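Local coordinates for L-lysine 6-oxidase (Marinomonas mediterranea, PDB 3WEU), which oxidatively deaminates L-lysine at its epsilon-amino group with a cysteine tryptophylquinone cofactor, releasing the hydrogen peroxide that makes the protein antibacterial, at residues L3-S8 against F63-A68; K81-T86 against C228-S233; V147-E152 against L185-Q190. One frame throughout, in Å; residues are numbered along the deposited sequence.

Interaction 1. Residues L3-S8 against F63-A68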
loop_
_atom_site.group_PDB
_atom_site.type_symbol
_atom_site.label_atom_id
_atom_site.label_comp_id
_atom_site.label_asym_id
_atom_site.label_seq_id
_atom_site.Cartn_x
_atom_site.Cartn_y
_atom_site.Cartn_z
ATOM N N LEU A 3 -3.684 -34.804 45.285
ATOM C CA LEU A 3 -2.366 -34.205 44.931
ATOM C C LEU A 3 -2.579 -32.733 44.557
ATOM O O LEU A 3 -3.674 -32.397 44.210
ATOM C CB LEU A 3 -1.887 -34.871 43.716
ATOM C CG LEU A 3 -1.678 -36.354 43.769
ATOM C CD1 LEU A 3 -1.328 -36.800 42.365
ATOM C CD2 LEU A 3 -0.577 -36.669 44.748
ATOM N N SER A 4 -1.556 -31.875 44.534
ATOM C CA SER A 4 -1.757 -30.564 43.920
ATOM C C SER A 4 -0.543 -30.331 43.053
ATOM O O SER A 4 0.534 -30.830 43.323
ATOM C CB SER A 4 -1.969 -29.513 45.014
ATOM O OG SER A 4 -0.759 -29.438 45.656
ATOM N N VAL A 5 -0.758 -29.657 41.947
ATOM C CA VAL A 5 0.310 -29.268 41.037
ATOM C C VAL A 5 0.535 -27.757 41.188
ATOM O O VAL A 5 -0.416 -26.976 41.343
ATOM C CB VAL A 5 -0.105 -29.597 39.618
ATOM C CG1 VAL A 5 0.840 -29.019 38.557
ATOM C CG2 VAL A 5 -0.296 -31.105 39.457
ATOM N N HIS A 6 1.788 -27.383 41.251
ATOM C CA HIS A 6 2.150 -25.969 41.273
ATOM C C HIS A 6 3.257 -25.678 40.258
ATOM O O HIS A 6 4.185 -26.499 40.077
ATOM C CB HIS A 6 2.574 -25.531 42.643
ATOM C CG HIS A 6 1.507 -25.682 43.669
ATOM N ND1 HIS A 6 0.424 -24.833 43.736
ATOM C CD2 HIS A 6 1.351 -26.583 44.683
ATOM C CE1 HIS A 6 -0.383 -25.239 44.709
ATOM N NE2 HIS A 6 0.172 -26.283 45.309
ATOM N N PRO A 7 3.228 -24.492 39.658
ATOM C CA PRO A 7 2.198 -23.442 39.875
ATOM C C PRO A 7 0.808 -23.845 39.278
ATOM O O PRO A 7 0.709 -24.647 38.369
ATOM C CB PRO A 7 2.728 -22.267 39.028
ATOM C CG PRO A 7 3.493 -22.920 37.923
ATOM C CD PRO A 7 4.215 -24.089 38.635
ATOM N N SER A 8 -0.251 -23.255 39.797
ATOM C CA SER A 8 -1.601 -23.445 39.212
ATOM C C SER A 8 -1.726 -22.896 37.783
ATOM O O SER A 8 -2.484 -23.460 36.932
ATOM C CB SER A 8 -2.632 -22.827 40.166
ATOM O OG SER A 8 -2.517 -21.431 40.158
ATOM N N PHE A 63 6.991 -27.408 36.683
ATOM C CA PHE A 63 5.868 -27.737 37.519
ATOM C C PHE A 63 6.262 -28.878 38.443
ATOM O O PHE A 63 7.034 -29.782 38.043
ATOM C CB PHE A 63 4.663 -28.224 36.712
ATOM C CG PHE A 63 3.993 -27.199 35.843
ATOM C CD1 PHE A 63 4.462 -26.936 34.612
ATOM C CD2 PHE A 63 2.775 -26.615 36.235
ATOM C CE1 PHE A 63 3.825 -26.028 33.780
ATOM C CE2 PHE A 63 2.099 -25.721 35.391
ATOM C CZ PHE A 63 2.616 -25.425 34.153
ATOM N N LYS A 64 5.729 -28.836 39.647
ATOM C CA LYS A 64 6.001 -29.806 40.739
ATOM C C LYS A 64 4.646 -30.314 41.221
ATOM O O LYS A 64 3.618 -29.613 41.102
ATOM C CB LYS A 64 6.714 -29.154 41.842
ATOM C CG LYS A 64 8.100 -28.671 41.416
ATOM C CD LYS A 64 8.874 -28.102 42.612
ATOM C CE LYS A 64 10.129 -27.393 42.125
ATOM N NZ LYS A 64 10.903 -26.827 43.280
ATOM N N VAL A 65 4.630 -31.562 41.675
ATOM C CA VAL A 65 3.395 -32.169 42.180
ATOM C C VAL A 65 3.676 -32.557 43.614
ATOM O O VAL A 65 4.808 -32.961 43.977
ATOM C CB VAL A 65 2.914 -33.333 41.284
ATOM C CG1 VAL A 65 4.034 -34.345 41.122
ATOM C CG2 VAL A 65 1.648 -33.998 41.828
ATOM N N PHE A 66 2.649 -32.385 44.454
ATOM C CA PHE A 66 2.795 -32.555 45.888
ATOM C C PHE A 66 1.731 -33.471 46.434
ATOM O O PHE A 66 0.598 -33.422 45.967
ATOM C CB PHE A 66 2.636 -31.191 46.573
ATOM C CG PHE A 66 3.710 -30.230 46.204
ATOM C CD1 PHE A 66 3.637 -29.531 45.029
ATOM C CD2 PHE A 66 4.841 -30.099 46.984
ATOM C CE1 PHE A 66 4.651 -28.637 44.681
ATOM C CE2 PHE A 66 5.862 -29.215 46.618
ATOM C CZ PHE A 66 5.764 -28.535 45.432
ATOM N N GLY A 67 2.080 -34.255 47.454
ATOM C CA GLY A 67 1.134 -35.163 48.073
ATOM C C GLY A 67 0.294 -34.474 49.131
ATOM O O GLY A 67 0.330 -33.223 49.288
ATOM N N ALA A 68 -0.486 -35.296 49.836
ATOM C CA ALA A 68 -1.628 -34.820 50.645
ATOM C C ALA A 68 -1.117 -33.998 51.813
ATOM O O ALA A 68 -1.779 -33.048 52.233
ATOM C CB ALA A 68 -2.452 -35.985 51.163
HETATM O O HOH W 1 -0.921 -31.286 47.962
#
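His6 and Phe66 turn their rings the same way off their backbones, each with CG anti to its own carbonyl carbon and beside its own N (chi1 -61° and -64°). His6 pairs with Lys64 and Ser4 with Phe66, and alternation along the strands puts all four side chains on the same face of the sheet, where the two rings meet diagonally. CD2 of the imidazole lies 3.7 Å from CD1 of Phe66, which sits at the imidazole edge, in its plane. With the ring planes at 57°, the pair is oblique. His6 ND1 is hydrogen-bonded to Asp435 OD1, while Met434 of helix 433-439 touches both side chains.

Beneath them the backbones pair regularly: Ser4 and Phe66 exchange two N-H...O bonds, as do His6 and Lys64, the shortest running 2.8 Å from Lys64 N to His6 O. This antiparallel pairing places the N-terminal strand 4-13 between strand 58-66 and the parallel strand 237-247, within the mixed sheet of a region assigned to the E-set clan of immunoglobulin-like folds.

On the reverse face Val5 and Val65 approach through their CG2 methyls, 4.2 Å apart, and Leu3 CB lies 4.1 Å from Val65 CG2; Cys228 of strand 223-232 touches both valines. Farther along, Val5 CG1 reaches Phe63 CD2 at 3.9 Å. A cis peptide precedes Pro7, whose CD lies 3.8 Å from Phe63 CD2, while the proline carbonyl oxygen comes to the edge of the phenyl ring, near its plane. Where the pairing ends, a water hydrogen-bonds Ser4 OG (3.0 Å) and Gly67 O, joining the two segments.

Interaction 2. Residues K81-T86 against C228-S233; sequences KNIEWT and CVVTYS
Cys228 sets its sulfur over one face of the Trp85 indole, with SG 3.7 Å from the centroid of the six-membered ring and 13° off its normal. A chi1 of -174° puts SG, anti to the backbone N, over the ring; CB itself lies 3.7 Å from Trp85 CZ3. Ile83 CG2 lies over the same indole face and 3.8 Å from Cys228 SG, so isoleucine, cysteine and tryptophan interlock in a buried cluster. Phe63 and Val65 of strand 58-66 also touch Trp85, and NE1 bonds Gly191 O. Ile83 and Val230 extend the cluster, their side chains side by side.

The reverse face, bearing Asn82, Glu84, Val229 and Thr231, is looser and nearer solvent, with little direct contact between side-chain tips. Here Lys81 runs past the end of the partner strand: its CG meets Thr231 CG2 at 4.0 Å, CD passes Tyr232 O at 3.4 Å, and NZ goes on to a salt bridge with Asp235.

At the Lys81 end Thr231 O accepts from two successive amides, Lys81 N at 2.8 Å and Asn82 N at 3.1 Å. Two residues thus face one, the classic beta bulge of an antiparallel strand pair.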
loop_
_atom_site.group_PDB
_atom_site.type_symbol
_atom_site.label_atom_id
_atom_site.label_comp_id
_atom_site.label_asym_id
_atom_site.label_seq_id
_atom_site.Cartn_x
_atom_site.Cartn_y
_atom_site.Cartn_z
ATOM N N LYS A 81 5.973 -44.978 41.150
ATOM C CA LYS A 81 6.586 -45.630 40.058
ATOM C C LYS A 81 6.570 -44.804 38.796
ATOM O O LYS A 81 7.408 -44.990 37.967
ATOM C CB LYS A 81 5.971 -47.045 39.892
ATOM C CG LYS A 81 4.866 -47.203 38.889
ATOM C CD LYS A 81 4.237 -48.623 38.981
ATOM C CE LYS A 81 4.654 -49.524 37.886
ATOM N NZ LYS A 81 3.983 -50.879 37.991
ATOM N N ASN A 82 5.629 -43.877 38.601
ATOM C CA ASN A 82 5.755 -42.985 37.436
ATOM C C ASN A 82 5.007 -41.716 37.699
ATOM O O ASN A 82 4.152 -41.705 38.542
ATOM C CB ASN A 82 5.172 -43.596 36.171
ATOM C CG ASN A 82 5.790 -42.985 34.904
ATOM O OD1 ASN A 82 6.773 -42.222 34.922
ATOM N ND2 ASN A 82 5.200 -43.324 33.801
ATOM N N ILE A 83 5.317 -40.699 36.906
ATOM C CA ILE A 83 4.644 -39.419 36.949
ATOM C C ILE A 83 4.580 -39.022 35.485
ATOM O O ILE A 83 5.588 -38.835 34.876
ATOM C CB ILE A 83 5.434 -38.372 37.776
ATOM C CG1 ILE A 83 5.525 -38.820 39.246
ATOM C CG2 ILE A 83 4.765 -37.017 37.607
ATOM C CD1 ILE A 83 6.409 -37.916 40.165
ATOM N N GLU A 84 3.370 -38.876 34.967
ATOM C CA GLU A 84 3.176 -38.599 33.566
ATOM C C GLU A 84 2.421 -37.308 33.463
ATOM O O GLU A 84 1.356 -37.156 34.044
ATOM C CB GLU A 84 2.385 -39.675 32.879
ATOM C CG GLU A 84 2.434 -39.488 31.381
ATOM C CD GLU A 84 1.870 -40.697 30.630
ATOM O OE1 GLU A 84 0.984 -41.396 31.171
ATOM O OE2 GLU A 84 2.354 -40.923 29.518
ATOM N N TRP A 85 2.987 -36.405 32.697
ATOM C CA TRP A 85 2.404 -35.105 32.540
ATOM C C TRP A 85 1.875 -35.059 31.138
ATOM O O TRP A 85 2.576 -35.439 30.223
ATOM C CB TRP A 85 3.539 -34.059 32.682
ATOM C CG TRP A 85 4.312 -34.079 33.950
ATOM C CD1 TRP A 85 5.485 -34.728 34.208
ATOM C CD2 TRP A 85 4.000 -33.342 35.107
ATOM N NE1 TRP A 85 5.916 -34.454 35.479
ATOM C CE2 TRP A 85 5.030 -33.574 36.049
ATOM C CE3 TRP A 85 2.964 -32.457 35.429
ATOM C CZ2 TRP A 85 5.027 -33.003 37.311
ATOM C CZ3 TRP A 85 2.980 -31.883 36.652
ATOM C CH2 TRP A 85 4.004 -32.149 37.595
ATOM N N THR A 86 0.653 -34.552 30.955
ATOM C CA THR A 86 0.068 -34.391 29.678
ATOM C C THR A 86 -0.337 -32.949 29.550
ATOM O O THR A 86 -1.098 -32.418 30.355
ATOM C CB THR A 86 -1.148 -35.334 29.525
ATOM O OG1 THR A 86 -0.653 -36.678 29.576
ATOM C CG2 THR A 86 -1.789 -35.130 28.270
ATOM N N CYS A 228 -1.419 -34.147 35.502
ATOM C CA CYS A 228 -0.403 -34.924 36.136
ATOM C C CYS A 228 -1.022 -36.168 36.697
ATOM O O CYS A 228 -1.871 -36.079 37.585
ATOM C CB CYS A 228 0.205 -34.202 37.320
ATOM S SG CYS A 228 1.590 -35.011 38.093
ATOM N N VAL A 229 -0.526 -37.315 36.249
ATOM C CA VAL A 229 -0.945 -38.641 36.821
ATOM C C VAL A 229 0.266 -39.243 37.503
ATOM O O VAL A 229 1.305 -39.484 36.874
ATOM C CB VAL A 229 -1.434 -39.606 35.719
ATOM C CG1 VAL A 229 -1.826 -40.976 36.305
ATOM C CG2 VAL A 229 -2.598 -39.019 34.925
ATOM N N VAL A 230 0.143 -39.498 38.789
ATOM C CA VAL A 230 1.152 -40.129 39.558
ATOM C C VAL A 230 0.686 -41.573 39.794
ATOM O O VAL A 230 -0.424 -41.792 40.326
ATOM C CB VAL A 230 1.230 -39.487 40.947
ATOM C CG1 VAL A 230 2.188 -40.264 41.874
ATOM C CG2 VAL A 230 1.728 -38.021 40.794
ATOM N N THR A 231 1.522 -42.514 39.377
ATOM C CA THR A 231 1.179 -43.934 39.492
ATOM C C THR A 231 2.044 -44.483 40.611
ATOM O O THR A 231 3.283 -44.363 40.595
ATOM C CB THR A 231 1.400 -44.634 38.165
ATOM O OG1 THR A 231 0.585 -44.019 37.158
ATOM C CG2 THR A 231 1.043 -46.143 38.271
ATOM N N TYR A 232 1.402 -45.107 41.577
ATOM C CA TYR A 232 2.112 -45.667 42.696
ATOM C C TYR A 232 2.528 -47.130 42.446
ATOM O O TYR A 232 2.140 -47.706 41.459
ATOM C CB TYR A 232 1.269 -45.574 43.925
ATOM C CG TYR A 232 0.850 -44.166 44.226
ATOM C CD1 TYR A 232 1.734 -43.275 44.828
ATOM C CD2 TYR A 232 -0.445 -43.744 43.961
ATOM C CE1 TYR A 232 1.344 -41.963 45.120
ATOM C CE2 TYR A 232 -0.854 -42.441 44.242
ATOM C CZ TYR A 232 0.041 -41.558 44.820
ATOM O OH TYR A 232 -0.394 -40.289 45.097
ATOM N N SER A 233 3.337 -47.709 43.320
ATOM C CA SER A 233 3.923 -49.076 43.070
ATOM C C SER A 233 2.918 -50.142 42.828
ATOM O O SER A 233 3.212 -51.099 42.156
ATOM C CB SER A 233 4.755 -49.540 44.246
ATOM O OG SER A 233 5.649 -48.523 44.557
#

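Interaction 3. Residues V147-E152 against L185-Q190; sequences VMATVE and LRTDSQ
Thr187 OG1 is held by two backbone groups of the facing chain: it accepts a nearly straight bond from Ala149 N, 2.8 Å away, and is hydrogen-bonded to Gly146 O. The hydroxyl is brought there by its crowded position between backbone N and carbonyl carbon (chi1 56°), where it stands in for a main-chain acceptor and also touches the Ala149 methyl. In return Thr187 N donates to Ala149 O at 3.0 Å.

That carbonyl oxygen has a second donor. A water gives its protons to Ala149 O (2.8 Å) and Thr187 O (2.9 Å) and accepts from Arg186 NH1 (2.9 Å), so one molecule ties both backbones to the guanidinium. The arginine chain is extended from CG to NE and lies beside Thr150, pointing the same way. Thr150 OG1 sits over one face of the guanidinium, toward its rim and 3.3 Å from NH1; the angle is poor for a hydrogen bond, and this is a contact over the plane. NH2 has its own partner in a salt bridge to Asp20, which helps fix the group's rotation.

Within strand 150-154 the pairing is regular, Val151 and Leu185 exchanging two backbone bonds with their side chains side by side. Toward the other end it is not. Met148 takes a left-handed backbone conformation, and its N reaches Asp188 O at 3.0 Å along a straight N-H (174°), although the donor stands 57° out of the carbonyl plane. The bent methionine chain brings SD to 3.7 Å from Ser189 N, a packing contact. Asp188 OD2 bridges to Arg192, and its OD1 accepts from Gln190 N, making an Asx turn just after the end of strand 181-187 in the antiparallel pair.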
loop_
_atom_site.group_PDB
_atom_site.type_symbol
_atom_site.label_atom_id
_atom_site.label_comp_id
_atom_site.label_asym_id
_atom_site.label_seq_id
_atom_site.Cartn_x
_atom_site.Cartn_y
_atom_site.Cartn_z
ATOM N N VAL A 147 12.952 -39.742 33.340
ATOM C CA VAL A 147 14.170 -38.975 33.536
ATOM C C VAL A 147 14.596 -38.297 32.272
ATOM O O VAL A 147 14.821 -38.940 31.250
ATOM C CB VAL A 147 15.290 -39.911 34.065
ATOM C CG1 VAL A 147 16.570 -39.177 34.178
ATOM C CG2 VAL A 147 14.840 -40.500 35.397
ATOM N N MET A 148 14.718 -36.966 32.313
ATOM C CA MET A 148 15.270 -36.234 31.181
ATOM C C MET A 148 14.619 -36.598 29.835
ATOM O O MET A 148 15.272 -36.733 28.827
ATOM C CB MET A 148 16.785 -36.439 31.097
ATOM C CG MET A 148 17.520 -35.982 32.343
ATOM S SD MET A 148 17.426 -34.167 32.525
ATOM C CE MET A 148 18.120 -33.647 30.996
ATOM N N ALA A 149 13.296 -36.553 29.789
ATOM C CA ALA A 149 12.535 -36.721 28.568
ATOM C C ALA A 149 12.406 -35.401 27.800
ATOM O O ALA A 149 12.512 -34.326 28.399
ATOM C CB ALA A 149 11.152 -37.245 28.913
ATOM N N THR A 150 12.233 -35.502 26.489
ATOM C CA THR A 150 12.005 -34.342 25.636
ATOM C C THR A 150 11.053 -34.743 24.544
ATOM O O THR A 150 11.313 -35.724 23.838
ATOM C CB THR A 150 13.269 -33.871 24.967
ATOM O OG1 THR A 150 14.252 -33.533 25.933
ATOM C CG2 THR A 150 13.010 -32.616 24.158
ATOM N N VAL A 151 9.944 -34.025 24.383
ATOM C CA VAL A 151 9.079 -34.188 23.204
ATOM C C VAL A 151 8.574 -32.852 22.664
ATOM O O VAL A 151 8.064 -32.019 23.417
ATOM C CB VAL A 151 7.931 -35.161 23.483
ATOM C CG1 VAL A 151 7.178 -34.791 24.672
ATOM C CG2 VAL A 151 6.964 -35.268 22.303
ATOM N N GLU A 152 8.734 -32.631 21.372
ATOM C CA GLU A 152 8.249 -31.418 20.734
ATOM C C GLU A 152 6.734 -31.469 20.604
ATOM O O GLU A 152 6.121 -32.525 20.377
ATOM C CB GLU A 152 8.906 -31.289 19.367
ATOM C CG GLU A 152 8.889 -29.895 18.798
ATOM C CD GLU A 152 9.684 -28.836 19.600
ATOM O OE1 GLU A 152 10.452 -29.229 20.542
ATOM O OE2 GLU A 152 9.619 -27.643 19.157
ATOM N N LEU A 185 8.023 -30.132 25.551
ATOM C CA LEU A 185 7.850 -30.638 26.906
ATOM C C LEU A 185 9.118 -31.394 27.276
ATOM O O LEU A 185 9.730 -32.077 26.426
ATOM C CB LEU A 185 6.709 -31.653 27.051
ATOM C CG LEU A 185 5.340 -31.186 26.635
ATOM C CD1 LEU A 185 4.305 -32.204 27.072
ATOM C CD2 LEU A 185 5.042 -29.796 27.233
ATOM N N ARG A 186 9.584 -31.161 28.493
ATOM C CA ARG A 186 10.692 -31.926 29.024
ATOM C C ARG A 186 10.363 -32.417 30.423
ATOM O O ARG A 186 9.427 -31.920 31.063
ATOM C CB ARG A 186 11.931 -31.069 29.096
ATOM C CG ARG A 186 12.606 -30.858 27.793
ATOM C CD ARG A 186 13.749 -29.862 27.953
ATOM N NE ARG A 186 14.625 -29.797 26.766
ATOM C CZ ARG A 186 15.782 -30.453 26.602
ATOM N NH1 ARG A 186 16.225 -31.335 27.464
ATOM N NH2 ARG A 186 16.472 -30.274 25.501
ATOM N N THR A 187 11.198 -33.308 30.927
ATOM C CA THR A 187 11.287 -33.589 32.323
ATOM C C THR A 187 12.718 -33.392 32.731
ATOM O O THR A 187 13.620 -33.501 31.904
ATOM C CB THR A 187 10.893 -34.999 32.748
ATOM O OG1 THR A 187 11.685 -35.945 32.013
ATOM C CG2 THR A 187 9.335 -35.215 32.563
ATOM N N ASP A 188 12.901 -33.131 34.012
ATOM C CA ASP A 188 14.227 -32.926 34.607
ATOM C C ASP A 188 14.665 -34.313 35.083
ATOM O O ASP A 188 14.019 -35.344 34.726
ATOM C CB ASP A 188 14.254 -31.855 35.711
ATOM C CG ASP A 188 13.618 -32.272 37.008
ATOM O OD1 ASP A 188 13.039 -33.385 37.120
ATOM O OD2 ASP A 188 13.649 -31.445 37.960
ATOM N N SER A 189 15.787 -34.364 35.781
ATOM C CA SER A 189 16.360 -35.631 36.190
ATOM C C SER A 189 15.509 -36.414 37.189
ATOM O O SER A 189 15.771 -37.585 37.428
ATOM C CB SER A 189 17.802 -35.457 36.687
ATOM O OG SER A 189 17.796 -34.808 37.898
ATOM N N GLN A 190 14.511 -35.786 37.803
ATOM C CA GLN A 190 13.627 -36.432 38.772
ATOM C C GLN A 190 12.183 -36.505 38.327
ATOM O O GLN A 190 11.285 -36.847 39.132
ATOM C CB GLN A 190 13.705 -35.712 40.117
ATOM C CG GLN A 190 15.074 -35.852 40.783
ATOM C CD GLN A 190 15.225 -35.050 42.048
ATOM O OE1 GLN A 190 15.338 -33.823 42.044
ATOM N NE2 GLN A 190 15.242 -35.756 43.179
HETATM O O HOH W 2 14.782 -33.070 29.318
#

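All three contacts join strands of one mixed sheet in the N-terminal region, but they draw on different chemistry. Interactions 1 and 2 share a buried apolar core in which Val5 and Val65 pack on Cys228; at its margin Leu3 touches Val230 and Tyr232. Their opposite faces differ, aromatic beneath helix 433-439 in interaction 1, polar and more exposed in interaction 2. Interaction 3 relies on a hydroxyl, a water and a guanidinium. It meets interaction 2 through Trp85 and Thr187, whereas its centre lies about 17 Å from that of interaction 1, without touching it.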